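Local coordinates for protein elongation factor 1-gamma 1 (Saccharomyces cerevisiae, PDB 1NHY) that serves as a subunit of the eukaryotic elongation factor 1 complex in protein synthesis and probably anchors that complex to other cellular components, at residues I142-L147 with H185-R190. Residues are numbered along the deposited sequence; the frame is centred on the assembly and turned at random.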
loop_
_atom_site.group_PDB
_atom_site.type_symbol
_atom_site.label_atom_id
_atom_site.label_comp_id
_atom_site.label_asym_id
_atom_site.label_seq_id
_atom_site.Cartn_x
_atom_site.Cartn_y
_atom_site.Cartn_z
ATOM N N ILE A 142 -14.227 -0.906 -10.291
ATOM C CA ILE A 142 -13.345 -1.871 -10.947
ATOM C C ILE A 142 -12.977 -2.959 -9.948
ATOM O O ILE A 142 -12.975 -4.158 -10.271
ATOM C CB ILE A 142 -12.027 -1.228 -11.413
ATOM C CG1 ILE A 142 -12.313 -0.027 -12.307
ATOM C CG2 ILE A 142 -11.209 -2.248 -12.196
ATOM C CD1 ILE A 142 -12.985 -0.423 -13.607
ATOM N N PHE A 143 -12.648 -2.511 -8.737
ATOM C CA PHE A 143 -12.278 -3.392 -7.647
ATOM C C PHE A 143 -13.426 -4.283 -7.232
ATOM O O PHE A 143 -13.328 -5.510 -7.313
ATOM C CB PHE A 143 -11.827 -2.565 -6.463
ATOM C CG PHE A 143 -10.413 -2.157 -6.548
ATOM C CD1 PHE A 143 -9.420 -2.927 -5.953
ATOM C CD2 PHE A 143 -10.059 -1.026 -7.254
ATOM C CE1 PHE A 143 -8.079 -2.578 -6.065
ATOM C CE2 PHE A 143 -8.715 -0.665 -7.373
ATOM C CZ PHE A 143 -7.720 -1.446 -6.774
ATOM N N GLU A 144 -14.511 -3.655 -6.777
ATOM C CA GLU A 144 -15.701 -4.393 -6.343
ATOM C C GLU A 144 -16.109 -5.423 -7.360
ATOM O O GLU A 144 -16.389 -6.563 -7.000
ATOM C CB GLU A 144 -16.906 -3.470 -6.134
ATOM C CG GLU A 144 -17.195 -3.066 -4.695
ATOM C CD GLU A 144 -17.816 -4.173 -3.836
ATOM O OE1 GLU A 144 -19.009 -4.520 -4.023
ATOM O OE2 GLU A 144 -17.101 -4.687 -2.950
ATOM N N ASN A 145 -16.168 -5.033 -8.628
ATOM C CA ASN A 145 -16.574 -5.991 -9.640
ATOM C C ASN A 145 -15.704 -7.219 -9.617
ATOM O O ASN A 145 -16.196 -8.323 -9.800
ATOM C CB ASN A 145 -16.514 -5.403 -11.040
ATOM C CG ASN A 145 -17.481 -4.268 -11.230
ATOM O OD1 ASN A 145 -18.655 -4.368 -10.848
ATOM N ND2 ASN A 145 -17.000 -3.170 -11.835
ATOM N N ARG A 146 -14.405 -7.041 -9.400
ATOM C CA ARG A 146 -13.517 -8.189 -9.385
ATOM C C ARG A 146 -13.605 -8.973 -8.078
ATOM O O ARG A 146 -13.713 -10.207 -8.101
ATOM C CB ARG A 146 -12.081 -7.730 -9.677
ATOM C CG ARG A 146 -11.001 -8.366 -8.834
ATOM C CD ARG A 146 -10.853 -9.851 -9.086
ATOM N NE ARG A 146 -10.252 -10.140 -10.377
ATOM C CZ ARG A 146 -9.623 -11.274 -10.670
ATOM N NH1 ARG A 146 -9.505 -12.234 -9.768
ATOM N NH2 ARG A 146 -9.087 -11.443 -11.868
ATOM N N LEU A 147 -13.581 -8.254 -6.949
ATOM C CA LEU A 147 -13.646 -8.869 -5.626
ATOM C C LEU A 147 -14.954 -9.593 -5.375
ATOM O O LEU A 147 -15.099 -10.321 -4.391
ATOM C CB LEU A 147 -13.461 -7.823 -4.535
ATOM C CG LEU A 147 -12.047 -7.496 -4.071
ATOM C CD1 LEU A 147 -11.092 -8.637 -4.387
ATOM C CD2 LEU A 147 -11.609 -6.236 -4.745
ATOM N N HIS A 185 -20.502 -1.709 -0.831
ATOM C CA HIS A 185 -19.258 -2.213 -1.383
ATOM C C HIS A 185 -18.699 -3.305 -0.479
ATOM O O HIS A 185 -17.626 -3.167 0.110
ATOM C CB HIS A 185 -18.280 -1.044 -1.557
ATOM C CG HIS A 185 -18.708 -0.073 -2.618
ATOM N ND1 HIS A 185 -18.913 -0.451 -3.933
ATOM C CD2 HIS A 185 -19.010 1.248 -2.554
ATOM C CE1 HIS A 185 -19.325 0.590 -4.633
ATOM N NE2 HIS A 185 -19.391 1.634 -3.819
ATOM N N PRO A 186 -19.435 -4.421 -0.366
ATOM C CA PRO A 186 -19.070 -5.577 0.459
ATOM C C PRO A 186 -17.743 -6.192 0.088
ATOM O O PRO A 186 -16.831 -6.270 0.910
ATOM C CB PRO A 186 -20.208 -6.557 0.211
ATOM C CG PRO A 186 -21.342 -5.682 -0.124
ATOM C CD PRO A 186 -20.715 -4.670 -1.042
ATOM N N ALA A 187 -17.662 -6.646 -1.160
ATOM C CA ALA A 187 -16.462 -7.284 -1.675
ATOM C C ALA A 187 -15.202 -6.562 -1.202
ATOM O O ALA A 187 -14.320 -7.179 -0.599
ATOM C CB ALA A 187 -16.513 -7.327 -3.203
ATOM N N ILE A 188 -15.127 -5.258 -1.471
ATOM C CA ILE A 188 -13.976 -4.458 -1.075
ATOM C C ILE A 188 -13.688 -4.659 0.414
ATOM O O ILE A 188 -12.536 -4.878 0.807
ATOM C CB ILE A 188 -14.220 -2.951 -1.341
ATOM C CG1 ILE A 188 -14.627 -2.741 -2.800
ATOM C CG2 ILE A 188 -12.964 -2.144 -1.011
ATOM C CD1 ILE A 188 -13.639 -3.299 -3.790
ATOM N N VAL A 189 -14.741 -4.595 1.229
ATOM C CA VAL A 189 -14.601 -4.773 2.675
ATOM C C VAL A 189 -14.073 -6.162 3.004
ATOM O O VAL A 189 -13.043 -6.304 3.674
ATOM C CB VAL A 189 -15.938 -4.576 3.390
ATOM C CG1 VAL A 189 -15.725 -4.683 4.877
ATOM C CG2 VAL A 189 -16.526 -3.226 3.023
ATOM N N ARG A 190 -14.790 -7.180 2.538
ATOM C CA ARG A 190 -14.384 -8.563 2.742
ATOM C C ARG A 190 -12.871 -8.664 2.509
ATOM O O ARG A 190 -12.099 -8.988 3.424
ATOM C CB ARG A 190 -15.116 -9.461 1.748
ATOM C CG ARG A 190 -14.627 -10.887 1.759
ATOM C CD ARG A 190 -15.340 -11.718 0.721
ATOM N NE ARG A 190 -15.059 -11.295 -0.646
ATOM C CZ ARG A 190 -13.842 -11.237 -1.181
ATOM N NH1 ARG A 190 -12.765 -11.561 -0.467
ATOM N NH2 ARG A 190 -13.703 -10.883 -2.454
#
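A helix-helix crossing in the all-helical C-terminal part of this glutathione S-transferase-like domain brings E144 and L147, in the last turns of helix 126-147, against A187 and I188 in the first turn of helix 186-197. The two short helical segments cross at 76°, their axes 8.1 Å apart. The E144 chain bends at chi2 (-74°), which turns CD toward the start of helix 186-197, where H185 holds the N-cap position. There OE2 of E144 accepts a hydrogen bond from the backbone N of I188 (2.5 Å in the model, the place of OE2 being less sure). A negative charge beside a helix N-terminus is likely to be favoured by the helix dipole. The CG of E144 lies at the edge of the H185 imidazole, near its plane, with the carboxylate turned 74° from the ring. An alanine here, keeping only CB, would probably leave N of I188 without this acceptor and open a gap beside CG1 of I188 and the H185 ring. Beside the carboxylate, apolar side chains meet: CB of L147 lies 3.4 Å from CB of A187, while CD1 of I188 lies against CD2 of L147 and CB of F143. F169 of helix 160-175 meets the F143 ring edge-to-face and also touches I188, so that helix packs against both residues. At the end of helix 126-147, R190 NH2 donates to the carbonyl O of L147 (2.5 Å in the model), the oxygen lying at the edge of the guanidinium near its plane.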